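PDB 4KZK: L-arabinose ABC transporter, periplasmic L-arabinose-binding protein from Burkholderia thailandensis, which binds beta-D-galactose and, as its name implies, probably L-arabinose in the periplasm, presumably passing the sugar to an ABC transporter for uptake. Local coordinates for residues Asp101-Pro106 / Gln125-Arg130; Arg162-Ala167 / Asp259-Gly264; Gly170-Ala175 / Arg231-Phe236. One frame throughout, in Å; residues are numbered along the deposited sequence.

Contact 1: residues Asp101-Pro106 / Gln125-Arg130; sequences DVKLGP and QLVDGR
Val-102 and Val-127 meet in a backbone-bonded loop-to-loop contact between two connections that leave the C-terminal ends of parallel strands 94-98 and 118-122 in a periplasmic-binding-protein fold, on the side where the sugar is held. Residues 102-104 form a short 3-10 turn leading into helix 105-114. The irregular loop 125-130 runs on from Asp-124, a galactose-binding residue whose side chain touches Val-102. One backbone bond ties the loops: Val-127 N donates almost straight to Val-102 O at 3.1 Å, with an N-H...O angle of 173°. That oxygen also accepts from Gly-105 N inside its own turn, and the two donors reach it from opposite faces of the carbonyl plane. The side chain of Val-102 packs against the carbonyl of Gln-125, CG1 lying 3.1 Å from Gln-125 O. Its other methyl, CG2, meets CG2 of Val-127 at 4.0 Å, and the second of these also touches CG of Lys-103. Gly-105 lets the two chains come close, its CA lying 3.9 Å from Leu-126 CB. Each loop is shaped by an Asx turn, Asp-101 OD1 accepting from Lys-103 N and Asp-128 OD1 from Arg-130 N. At the more exposed end Pro-106 CD sits 3.3 Å from Val-127 O, and a water donates both to that oxygen and to Lys-103 O.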
ATOM      1  N   ASP A 101     -10.394  -5.999   6.065  1.00 10.69           N
ATOM      2  CA  ASP A 101     -10.219  -7.437   6.223  1.00 11.76           C
ATOM      3  C   ASP A 101     -10.803  -8.049   4.950  1.00 11.93           C
ATOM      4  O   ASP A 101     -12.006  -8.041   4.759  1.00 11.91           O
ATOM      5  CB  ASP A 101     -10.984  -7.932   7.464  1.00 12.49           C
ATOM      6  CG  ASP A 101     -10.975  -9.457   7.615  1.00 13.99           C
ATOM      7  OD1 ASP A 101     -10.408 -10.163   6.754  1.00 14.95           O
ATOM      8  OD2 ASP A 101     -11.492  -9.944   8.648  1.00 15.04           O
ATOM      9  N   VAL A 102      -9.936  -8.573   4.095  1.00 12.36           N
ATOM     10  CA  VAL A 102     -10.387  -9.092   2.789  1.00 12.90           C
ATOM     11  C   VAL A 102     -11.329 -10.288   2.918  1.00 14.36           C
ATOM     12  O   VAL A 102     -12.095 -10.575   2.007  1.00 14.55           O
ATOM     13  CB  VAL A 102      -9.204  -9.432   1.844  1.00 13.20           C
ATOM     14  CG1 VAL A 102      -8.507  -8.147   1.379  1.00 12.49           C
ATOM     15  CG2 VAL A 102      -8.197 -10.371   2.472  1.00 14.05           C
ATOM     16  N   LYS A 103     -11.298 -10.961   4.065  1.00 15.20           N
ATOM     17  CA  LYS A 103     -12.210 -12.085   4.316  1.00 16.97           C
ATOM     18  C   LYS A 103     -13.665 -11.667   4.572  1.00 16.23           C
ATOM     19  O   LYS A 103     -14.544 -12.529   4.637  1.00 17.11           O
ATOM     20  CB  LYS A 103     -11.672 -12.977   5.445  1.00 18.93           C
ATOM     21  CG  LYS A 103     -10.391 -13.706   5.043  1.00 21.15           C
ATOM     22  CD  LYS A 103     -10.066 -14.840   5.985  1.00 23.91           C
ATOM     23  CE  LYS A 103      -9.137 -14.384   7.090  1.00 24.84           C
ATOM     24  NZ  LYS A 103      -7.711 -14.440   6.667  1.00 26.47           N
ATOM     25  N   LEU A 104     -13.915 -10.355   4.674  1.00 14.96           N
ATOM     26  CA  LEU A 104     -15.286  -9.797   4.666  1.00 14.64           C
ATOM     27  C   LEU A 104     -15.970  -9.888   3.291  1.00 14.87           C
ATOM     28  O   LEU A 104     -17.150  -9.546   3.167  1.00 15.20           O
ATOM     29  CB  LEU A 104     -15.288  -8.327   5.111  1.00 14.01           C
ATOM     30  CG  LEU A 104     -14.792  -7.965   6.511  1.00 13.83           C
ATOM     31  CD1 LEU A 104     -14.523  -6.465   6.589  1.00 13.40           C
ATOM     32  CD2 LEU A 104     -15.819  -8.384   7.549  1.00 14.53           C
ATOM     33  N   GLY A 105     -15.213 -10.275   2.260  1.00 15.32           N
ATOM     34  CA  GLY A 105     -15.718 -10.368   0.862  1.00 15.73           C
ATOM     35  C   GLY A 105     -17.149 -10.853   0.660  1.00 16.77           C
ATOM     36  O   GLY A 105     -17.997 -10.123   0.121  1.00 16.34           O
ATOM     37  N   PRO A 106     -17.435 -12.080   1.091  1.00 18.27           N
ATOM     38  CA  PRO A 106     -18.773 -12.624   0.862  1.00 19.17           C
ATOM     39  C   PRO A 106     -19.909 -11.791   1.458  1.00 18.47           C
ATOM     40  O   PRO A 106     -20.933 -11.577   0.796  1.00 19.04           O
ATOM     41  CB  PRO A 106     -18.696 -14.014   1.514  1.00 20.51           C
ATOM     42  CG  PRO A 106     -17.272 -14.415   1.325  1.00 20.58           C
ATOM     43  CD  PRO A 106     -16.461 -13.131   1.442  1.00 19.15           C
ATOM     44  N   GLN A 125      -7.597  -7.260  -2.510  1.00 10.68           N
ATOM     45  CA  GLN A 125      -8.595  -8.069  -3.205  1.00 11.91           C
ATOM     46  C   GLN A 125      -9.422  -8.897  -2.238  1.00 12.38           C
ATOM     47  O   GLN A 125      -8.880  -9.574  -1.366  1.00 12.38           O
ATOM     48  CB  GLN A 125      -7.914  -8.974  -4.256  1.00 13.36           C
ATOM     49  CG  GLN A 125      -8.897  -9.633  -5.212  1.00 14.89           C
ATOM     50  CD  GLN A 125      -8.199 -10.421  -6.313  1.00 16.77           C
ATOM     51  OE1 GLN A 125      -7.029 -10.835  -6.168  1.00 18.09           O
ATOM     52  NE2 GLN A 125      -8.897 -10.622  -7.419  1.00 18.10           N
ATOM     53  N   LEU A 126     -10.745  -8.868  -2.412  1.00 12.85           N
ATOM     54  CA  LEU A 126     -11.650  -9.608  -1.533  1.00 13.69           C
ATOM     55  C   LEU A 126     -11.518 -11.118  -1.803  1.00 15.52           C
ATOM     56  O   LEU A 126     -11.293 -11.531  -2.951  1.00 16.23           O
ATOM     57  CB  LEU A 126     -13.092  -9.135  -1.744  1.00 13.66           C
ATOM     58  CG  LEU A 126     -13.393  -7.663  -1.419  1.00 12.99           C
ATOM     59  CD1 LEU A 126     -14.827  -7.333  -1.808  1.00 13.58           C
ATOM     60  CD2 LEU A 126     -13.149  -7.360   0.038  1.00 12.59           C
ATOM     61  N   VAL A 127     -11.648 -11.926  -0.751  1.00 16.68           N
ATOM     62  CA  VAL A 127     -11.478 -13.387  -0.858  1.00 18.58           C
ATOM     63  C   VAL A 127     -12.547 -14.124  -0.082  1.00 20.00           C
ATOM     64  O   VAL A 127     -13.207 -13.561   0.798  1.00 19.57           O
ATOM     65  CB  VAL A 127     -10.103 -13.870  -0.329  1.00 19.08           C
ATOM     66  CG1 VAL A 127      -8.966 -13.185  -1.071  1.00 18.64           C
ATOM     67  CG2 VAL A 127      -9.996 -13.660   1.185  1.00 18.69           C
ATOM     68  N   ASP A 128     -12.708 -15.398  -0.428  1.00 22.02           N
ATOM     69  CA  ASP A 128     -13.650 -16.274   0.258  1.00 24.10           C
ATOM     70  C   ASP A 128     -12.991 -16.980   1.450  1.00 25.67           C
ATOM     71  O   ASP A 128     -11.845 -16.690   1.807  1.00 24.90           O
ATOM     72  CB  ASP A 128     -14.302 -17.246  -0.751  1.00 25.97           C
ATOM     73  CG  ASP A 128     -13.329 -18.241  -1.358  1.00 27.65           C
ATOM     74  OD1 ASP A 128     -12.298 -18.593  -0.742  1.00 28.56           O
ATOM     75  OD2 ASP A 128     -13.622 -18.693  -2.484  1.00 28.83           O
ATOM     76  N   GLY A 129     -13.709 -17.925   2.053  1.00 28.14           N
ATOM     77  CA  GLY A 129     -13.265 -18.570   3.289  1.00 30.22           C
ATOM     78  C   GLY A 129     -12.049 -19.469   3.159  1.00 32.64           C
ATOM     79  O   GLY A 129     -11.466 -19.865   4.174  1.00 34.55           O
ATOM     80  N   ARG A 130     -11.684 -19.822   1.926  1.00 33.71           N
ATOM     81  CA  ARG A 130     -10.435 -20.542   1.649  1.00 35.29           C
ATOM     82  C   ARG A 130      -9.320 -19.663   1.128  1.00 33.77           C
ATOM     83  O   ARG A 130      -8.265 -20.180   0.709  1.00 34.95           O
ATOM     84  CB  ARG A 130     -10.671 -21.595   0.596  1.00 38.07           C
ATOM     85  CG  ARG A 130     -11.320 -22.819   1.120  1.00 40.76           C
ATOM     86  CD  ARG A 130     -11.584 -23.673  -0.080  1.00 42.70           C
ATOM     87  NE  ARG A 130     -12.528 -24.695   0.231  1.00 45.30           N
ATOM     88  CZ  ARG A 130     -13.276 -25.302  -0.674  1.00 46.53           C
ATOM     89  NH1 ARG A 130     -14.107 -26.237  -0.260  1.00 47.97           N
ATOM     90  NH2 ARG A 130     -13.196 -24.952  -1.965  1.00 46.31           N
TER
HETATM   91  O   HOH W   1     -14.201 -14.936   3.339  1.00 28.00           O

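Contact 2: residues Arg162-Ala167 / Asp259-Gly264; sequences RGWNPA and DMIAVG
Ile-261 reaches tip to tip toward two side chains of the 162-167 loop, Arg-162 and Trp-164. Its CD1 methyl lies over the six-membered ring of Trp-164, 3.9 Å from the ring centroid and 18° off the normal, a CH-pi contact. CG1, held anti to its own carbonyl carbon (chi1 -59°), covers the centre of one face of the Arg-162 guanidinium at 3.7 Å from CZ. Farther along the indole, CH2 comes within 3.6 Å of Asp-259 O, and Met-260 N stands at the ring edge, in its plane. A water at the edge of the guanidinium accepts from Arg-162 NH2 and donates to Met-260 O at 2.6 Å, linking the arginine to the start of strand 260-264. Outside this shell, the arginine is fixed by a salt bridge from NE to Glu-158 and a hydrogen bond from NH1 to Thr-257 O, while the Trp-164 ring stacks with His-232. Gly-163, at positive phi, ends helix 144-161 in a Schellman motif and turns the chain toward the tryptophan. The direct contacts are thus van der Waals and CH-pi in kind, and the polar link between the segments runs through the water, while the carboxylate and the carbonyl engage other N-H groups at the guanidinium rim.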
ATOM      1  N   ARG A 162      27.224   3.072  -1.252  1.00 19.99           N
ATOM      2  CA  ARG A 162      27.880   3.342   0.040  1.00 20.21           C
ATOM      3  C   ARG A 162      29.061   2.429   0.353  1.00 21.00           C
ATOM      4  O   ARG A 162      29.766   2.654   1.342  1.00 22.00           O
ATOM      5  CB  ARG A 162      26.854   3.251   1.185  1.00 19.52           C
ATOM      6  CG  ARG A 162      25.785   4.308   1.093  1.00 18.94           C
ATOM      7  CD  ARG A 162      24.880   4.324   2.300  1.00 18.22           C
ATOM      8  NE  ARG A 162      23.688   5.105   2.021  1.00 18.11           N
ATOM      9  CZ  ARG A 162      22.774   5.405   2.934  1.00 17.52           C
ATOM     10  NH1 ARG A 162      22.919   5.016   4.201  1.00 17.78           N
ATOM     11  NH2 ARG A 162      21.725   6.110   2.575  1.00 16.74           N
ATOM     12  N   GLY A 163      29.263   1.398  -0.461  1.00 21.13           N
ATOM     13  CA  GLY A 163      30.355   0.452  -0.257  1.00 21.59           C
ATOM     14  C   GLY A 163      30.086  -0.573   0.826  1.00 21.22           C
ATOM     15  O   GLY A 163      31.012  -1.185   1.363  1.00 22.53           O
ATOM     16  N   TRP A 164      28.810  -0.759   1.148  1.00 19.31           N
ATOM     17  CA  TRP A 164      28.408  -1.732   2.146  1.00 18.79           C
ATOM     18  C   TRP A 164      28.732  -3.140   1.644  1.00 18.92           C
ATOM     19  O   TRP A 164      28.625  -3.421   0.459  1.00 18.96           O
ATOM     20  CB  TRP A 164      26.902  -1.618   2.420  1.00 17.78           C
ATOM     21  CG  TRP A 164      26.505  -0.471   3.272  1.00 17.45           C
ATOM     22  CD1 TRP A 164      27.254   0.623   3.595  1.00 18.05           C
ATOM     23  CD2 TRP A 164      25.224  -0.271   3.891  1.00 16.48           C
ATOM     24  NE1 TRP A 164      26.526   1.482   4.395  1.00 17.73           N
ATOM     25  CE2 TRP A 164      25.279   0.952   4.588  1.00 16.70           C
ATOM     26  CE3 TRP A 164      24.041  -1.018   3.940  1.00 16.02           C
ATOM     27  CZ2 TRP A 164      24.198   1.444   5.326  1.00 16.08           C
ATOM     28  CZ3 TRP A 164      22.974  -0.529   4.675  1.00 15.31           C
ATOM     29  CH2 TRP A 164      23.065   0.694   5.362  1.00 15.22           C
ATOM     30  N   ASN A 165      29.160  -4.013   2.538  1.00 19.36           N
ATOM     31  CA  ASN A 165      29.267  -5.423   2.234  1.00 19.84           C
ATOM     32  C   ASN A 165      27.896  -6.066   2.445  1.00 19.23           C
ATOM     33  O   ASN A 165      27.459  -6.189   3.581  1.00 18.98           O
ATOM     34  CB  ASN A 165      30.317  -6.052   3.149  1.00 20.82           C
ATOM     35  CG  ASN A 165      30.441  -7.547   2.959  1.00 21.37           C
ATOM     36  OD1 ASN A 165      29.665  -8.163   2.226  1.00 21.12           O
ATOM     37  ND2 ASN A 165      31.405  -8.136   3.625  1.00 22.72           N
ATOM     38  N   PRO A 166      27.211  -6.466   1.352  1.00 19.11           N
ATOM     39  CA  PRO A 166      25.823  -6.905   1.507  1.00 18.50           C
ATOM     40  C   PRO A 166      25.668  -8.174   2.326  1.00 19.23           C
ATOM     41  O   PRO A 166      24.611  -8.380   2.936  1.00 18.65           O
ATOM     42  CB  PRO A 166      25.341  -7.127   0.067  1.00 18.52           C
ATOM     43  CG  PRO A 166      26.562  -7.258  -0.746  1.00 19.38           C
ATOM     44  CD  PRO A 166      27.648  -6.508  -0.052  1.00 19.57           C
ATOM     45  N   ALA A 167      26.699  -9.006   2.354  1.00 20.59           N
ATOM     46  CA  ALA A 167      26.666 -10.233   3.128  1.00 21.22           C
ATOM     47  C   ALA A 167      26.641 -10.015   4.643  1.00 21.31           C
ATOM     48  O   ALA A 167      26.385 -10.951   5.387  1.00 21.68           O
ATOM     49  CB  ALA A 167      27.856 -11.106   2.761  1.00 22.58           C
ATOM     50  N   ASP A 259      23.429   4.304   8.690  1.00 18.97           N
ATOM     51  CA  ASP A 259      23.424   2.870   8.952  1.00 18.76           C
ATOM     52  C   ASP A 259      22.114   2.204   8.585  1.00 16.53           C
ATOM     53  O   ASP A 259      21.959   1.014   8.816  1.00 15.78           O
ATOM     54  CB  ASP A 259      23.755   2.616  10.426  1.00 20.37           C
ATOM     55  CG  ASP A 259      25.171   3.025  10.778  1.00 22.64           C
ATOM     56  OD1 ASP A 259      26.074   2.894   9.918  1.00 24.12           O
ATOM     57  OD2 ASP A 259      25.363   3.504  11.903  1.00 25.14           O
ATOM     58  N   MET A 260      21.203   2.960   7.964  1.00 14.74           N
ATOM     59  CA  MET A 260      19.872   2.437   7.591  1.00 13.52           C
ATOM     60  C   MET A 260      19.494   2.856   6.176  1.00 12.25           C
ATOM     61  O   MET A 260      19.507   4.038   5.870  1.00 12.44           O
ATOM     62  CB  MET A 260      18.795   2.947   8.559  1.00 13.77           C
ATOM     63  CG  MET A 260      17.342   2.694   8.109  1.00 13.39           C
ATOM     64  SD  MET A 260      16.860   0.953   8.029  1.00 13.76           S
ATOM     65  CE  MET A 260      16.720   0.470   9.745  1.00 14.32           C
ATOM     66  N   ILE A 261      19.149   1.890   5.327  1.00 11.05           N
ATOM     67  CA  ILE A 261      18.539   2.197   4.018  1.00 10.34           C
ATOM     68  C   ILE A 261      17.159   1.552   3.975  1.00  9.69           C
ATOM     69  O   ILE A 261      17.044   0.330   3.918  1.00  9.46           O
ATOM     70  CB  ILE A 261      19.395   1.691   2.843  1.00 10.66           C
ATOM     71  CG1 ILE A 261      20.780   2.329   2.899  1.00 11.16           C
ATOM     72  CG2 ILE A 261      18.712   1.986   1.521  1.00 10.53           C
ATOM     73  CD1 ILE A 261      21.764   1.668   1.967  1.00 11.60           C
ATOM     74  N   ALA A 262      16.126   2.380   4.004  1.00  9.09           N
ATOM     75  CA  ALA A 262      14.755   1.914   4.002  1.00  8.44           C
ATOM     76  C   ALA A 262      14.035   2.463   2.793  1.00  8.14           C
ATOM     77  O   ALA A 262      14.176   3.637   2.479  1.00  8.35           O
ATOM     78  CB  ALA A 262      14.058   2.360   5.282  1.00  8.47           C
ATOM     79  N   VAL A 263      13.258   1.609   2.126  1.00  7.81           N
ATOM     80  CA  VAL A 263      12.511   2.028   0.932  1.00  7.72           C
ATOM     81  C   VAL A 263      11.080   1.548   1.079  1.00  7.54           C
ATOM     82  O   VAL A 263      10.836   0.367   1.356  1.00  7.61           O
ATOM     83  CB  VAL A 263      13.156   1.476  -0.366  1.00  7.98           C
ATOM     84  CG1 VAL A 263      12.273   1.718  -1.589  1.00  7.94           C
ATOM     85  CG2 VAL A 263      14.528   2.076  -0.563  1.00  8.38           C
ATOM     86  N   GLY A 264      10.146   2.470   0.920  1.00  7.26           N
ATOM     87  CA  GLY A 264       8.733   2.180   1.025  1.00  7.04           C
ATOM     88  C   GLY A 264       8.038   1.947  -0.291  1.00  6.96           C
ATOM     89  O   GLY A 264       8.687   1.805  -1.333  1.00  7.06           O
TER
HETATM   90  O   HOH W   2      19.819   6.305   4.571  1.00 14.36           O

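Contact 3: residues Gly170-Ala175 / Arg231-Phe236; sequences GVLRLA and RHWVAF
The indole of Trp-233 lies with one face over Gly-170, whose CA makes a CH-pi contact 4.1 Å from the centroid of the six-membered ring; Leu-172 N stands at the ring edge, in its plane. With no side chain at Gly-170, the ring closes directly on the backbone, CE3 lying 3.5 Å from Gly-170 C. The Phe-236 ring carries Leu-172 O over one face, offset toward the rim, and meets CG1 of Val-171 at its edge, 3.7 Å from CE1. On the same ring, CE2 touches Arg-173 CG at 3.8 Å. These rings lie on opposite faces of a parallel strand pair, 170-175 with 233-236, whose axes pass 4.8 Å apart at 16°. The ladder alternates between strands: Gly-170 N to His-232 O, Val-234 N to Gly-170 O, Leu-172 N to Val-234 O at 2.8 Å, a weak bond from Phe-236 N to Leu-172 O at 3.4 Å, and Leu-174 N to Phe-236 O. Arg-173 turns its guanidinium away, to salt bridges with Asp-205 and Asp-177. In this Rossmann-like alpha/beta sheet, helix 213-226 packs on the face of Leu-172, helices 144-161 and 180-195 cover the face of Phe-236, and strands 203-207 and 260-264 flank the pair on either side.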
ATOM      1  N   GLY A 170      22.036  -6.432   8.034  1.00 14.70           N
ATOM      2  CA  GLY A 170      20.764  -6.891   8.579  1.00 14.25           C
ATOM      3  C   GLY A 170      19.633  -6.507   7.642  1.00 13.44           C
ATOM      4  O   GLY A 170      19.596  -5.383   7.172  1.00 12.66           O
ATOM      5  N   VAL A 171      18.722  -7.450   7.389  1.00 13.44           N
ATOM      6  CA  VAL A 171      17.579  -7.252   6.493  1.00 13.21           C
ATOM      7  C   VAL A 171      16.300  -7.329   7.327  1.00 13.22           C
ATOM      8  O   VAL A 171      15.884  -8.409   7.749  1.00 13.51           O
ATOM      9  CB  VAL A 171      17.586  -8.293   5.355  1.00 13.65           C
ATOM     10  CG1 VAL A 171      16.400  -8.115   4.427  1.00 13.05           C
ATOM     11  CG2 VAL A 171      18.886  -8.178   4.587  1.00 14.13           C
ATOM     12  N   LEU A 172      15.721  -6.161   7.594  1.00 12.77           N
ATOM     13  CA  LEU A 172      14.506  -6.084   8.409  1.00 13.00           C
ATOM     14  C   LEU A 172      13.261  -6.176   7.523  1.00 12.56           C
ATOM     15  O   LEU A 172      12.917  -5.228   6.817  1.00 11.67           O
ATOM     16  CB  LEU A 172      14.479  -4.790   9.225  1.00 13.09           C
ATOM     17  CG  LEU A 172      13.339  -4.718  10.245  1.00 13.55           C
ATOM     18  CD1 LEU A 172      13.504  -5.825  11.277  1.00 14.02           C
ATOM     19  CD2 LEU A 172      13.277  -3.347  10.894  1.00 14.20           C
ATOM     20  N   ARG A 173      12.570  -7.307   7.590  1.00 12.65           N
ATOM     21  CA  ARG A 173      11.353  -7.520   6.820  1.00 12.89           C
ATOM     22  C   ARG A 173      10.130  -7.296   7.703  1.00 12.68           C
ATOM     23  O   ARG A 173       9.757  -8.159   8.506  1.00 12.74           O
ATOM     24  CB  ARG A 173      11.330  -8.933   6.246  1.00 14.08           C
ATOM     25  CG  ARG A 173      10.171  -9.199   5.305  1.00 14.55           C
ATOM     26  CD  ARG A 173      10.125 -10.639   4.843  1.00 16.13           C
ATOM     27  NE  ARG A 173       9.488 -11.531   5.798  1.00 17.19           N
ATOM     28  CZ  ARG A 173       8.183 -11.799   5.875  1.00 18.22           C
ATOM     29  NH1 ARG A 173       7.753 -12.673   6.775  1.00 20.07           N
ATOM     30  NH2 ARG A 173       7.306 -11.220   5.065  1.00 18.42           N
ATOM     31  N   LEU A 174       9.505  -6.138   7.552  1.00 11.99           N
ATOM     32  CA  LEU A 174       8.263  -5.844   8.278  1.00 12.41           C
ATOM     33  C   LEU A 174       7.152  -6.633   7.635  1.00 13.01           C
ATOM     34  O   LEU A 174       6.831  -6.394   6.464  1.00 14.35           O
ATOM     35  CB  LEU A 174       7.916  -4.361   8.209  1.00 12.36           C
ATOM     36  CG  LEU A 174       8.861  -3.411   8.921  1.00 13.28           C
ATOM     37  CD1 LEU A 174       8.575  -1.982   8.432  1.00 13.20           C
ATOM     38  CD2 LEU A 174       8.736  -3.526  10.420  1.00 14.36           C
ATOM     39  N   ALA A 175       6.552  -7.557   8.382  1.00 12.85           N
ATOM     40  CA  ALA A 175       5.677  -8.549   7.775  1.00 13.20           C
ATOM     41  C   ALA A 175       4.231  -8.428   8.220  1.00 13.32           C
ATOM     42  O   ALA A 175       3.930  -8.270   9.413  1.00 14.02           O
ATOM     43  CB  ALA A 175       6.181  -9.937   8.103  1.00 13.82           C
ATOM     44  N   ARG A 231      25.614  -3.812  12.199  1.00 22.73           N
ATOM     45  CA  ARG A 231      25.956  -2.398  12.181  1.00 23.16           C
ATOM     46  C   ARG A 231      25.093  -1.679  11.142  1.00 21.03           C
ATOM     47  O   ARG A 231      24.566  -0.584  11.383  1.00 21.79           O
ATOM     48  CB  ARG A 231      27.434  -2.240  11.853  1.00 25.08           C
ATOM     49  CG  ARG A 231      27.924  -0.806  11.800  1.00 26.60           C
ATOM     50  CD  ARG A 231      28.080  -0.182  13.176  1.00 28.48           C
ATOM     51  NE  ARG A 231      27.939   1.270  13.069  1.00 29.78           N
ATOM     52  CZ  ARG A 231      27.897   2.117  14.093  1.00 31.44           C
ATOM     53  NH1 ARG A 231      27.999   1.688  15.350  1.00 32.55           N
ATOM     54  NH2 ARG A 231      27.754   3.414  13.844  1.00 32.24           N
ATOM     55  N   HIS A 232      24.944  -2.317   9.988  1.00 18.90           N
ATOM     56  CA  HIS A 232      24.172  -1.771   8.900  1.00 17.39           C
ATOM     57  C   HIS A 232      22.873  -2.524   8.755  1.00 15.57           C
ATOM     58  O   HIS A 232      22.845  -3.768   8.866  1.00 15.20           O
ATOM     59  CB  HIS A 232      24.938  -1.891   7.592  1.00 17.86           C
ATOM     60  CG  HIS A 232      26.131  -0.997   7.498  1.00 19.24           C
ATOM     61  ND1 HIS A 232      27.239  -1.324   6.752  1.00 20.73           N
ATOM     62  CD2 HIS A 232      26.376   0.227   8.025  1.00 19.78           C
ATOM     63  CE1 HIS A 232      28.122  -0.343   6.825  1.00 21.44           C
ATOM     64  NE2 HIS A 232      27.618   0.617   7.584  1.00 21.22           N
ATOM     65  N   TRP A 233      21.813  -1.771   8.463  1.00 13.91           N
ATOM     66  CA  TRP A 233      20.484  -2.338   8.227  1.00 12.75           C
ATOM     67  C   TRP A 233      19.832  -1.835   6.966  1.00 11.86           C
ATOM     68  O   TRP A 233      20.064  -0.710   6.552  1.00 11.48           O
ATOM     69  CB  TRP A 233      19.535  -1.957   9.357  1.00 12.52           C
ATOM     70  CG  TRP A 233      19.723  -2.698  10.628  1.00 12.90           C
ATOM     71  CD1 TRP A 233      20.494  -2.318  11.688  1.00 13.71           C
ATOM     72  CD2 TRP A 233      19.101  -3.934  10.991  1.00 12.99           C
ATOM     73  NE1 TRP A 233      20.409  -3.267  12.687  1.00 14.13           N
ATOM     74  CE2 TRP A 233      19.539  -4.252  12.294  1.00 13.73           C
ATOM     75  CE3 TRP A 233      18.192  -4.792  10.356  1.00 12.57           C
ATOM     76  CZ2 TRP A 233      19.116  -5.408  12.963  1.00 14.06           C
ATOM     77  CZ3 TRP A 233      17.772  -5.931  11.019  1.00 12.88           C
ATOM     78  CH2 TRP A 233      18.237  -6.232  12.311  1.00 13.67           C
ATOM     79  N   VAL A 234      18.964  -2.668   6.403  1.00 11.47           N
ATOM     80  CA  VAL A 234      17.997  -2.224   5.409  1.00 10.89           C
ATOM     81  C   VAL A 234      16.619  -2.633   5.910  1.00 10.55           C
ATOM     82  O   VAL A 234      16.491  -3.563   6.734  1.00 11.20           O
ATOM     83  CB  VAL A 234      18.291  -2.797   3.999  1.00 10.89           C
ATOM     84  CG1 VAL A 234      19.710  -2.460   3.539  1.00 11.39           C
ATOM     85  CG2 VAL A 234      18.088  -4.294   3.956  1.00 11.08           C
ATOM     86  N   ALA A 235      15.592  -1.922   5.454  1.00  9.84           N
ATOM     87  CA  ALA A 235      14.254  -2.198   5.939  1.00  9.87           C
ATOM     88  C   ALA A 235      13.224  -1.862   4.898  1.00  9.58           C
ATOM     89  O   ALA A 235      13.424  -0.975   4.069  1.00  9.73           O
ATOM     90  CB  ALA A 235      13.974  -1.429   7.229  1.00  9.84           C
ATOM     91  N   PHE A 236      12.097  -2.548   4.975  1.00  9.92           N
ATOM     92  CA  PHE A 236      10.996  -2.335   4.062  1.00  9.59           C
ATOM     93  C   PHE A 236       9.785  -3.030   4.625  1.00 10.07           C
ATOM     94  O   PHE A 236       9.886  -3.969   5.412  1.00  9.66           O
ATOM     95  CB  PHE A 236      11.359  -2.913   2.679  1.00  9.75           C
ATOM     96  CG  PHE A 236      11.912  -4.316   2.746  1.00 10.13           C
ATOM     97  CD1 PHE A 236      13.270  -4.526   2.952  1.00 10.90           C
ATOM     98  CD2 PHE A 236      11.076  -5.422   2.666  1.00 10.62           C
ATOM     99  CE1 PHE A 236      13.791  -5.797   3.057  1.00 11.43           C
ATOM    100  CE2 PHE A 236      11.598  -6.692   2.764  1.00 11.20           C
ATOM    101  CZ  PHE A 236      12.953  -6.887   2.959  1.00 11.78           C
TER

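Contacts 2 and 3 both reach the same sheet, their centres about 9 Å apart, because strands 260-264 and 233-236 are neighbours: Asp-259 O lies 2.8 Å from Trp-233 N, a probable hydrogen bond. Along the sequence, contact 3 falls between the two halves of contact 2. Contact 1 sits about 37 Å from contact 2 and about 30 Å from contact 3, centre to centre, with contact 2 on the opposite side of the chain's centre. The bound galactose is about 8 Å from the side chain of Val-102 and about 12 Å from that of Phe-236; contact 1 borders the pocket through Asp-124, contact 3 lies a shell behind it, and contact 2 lies away from it.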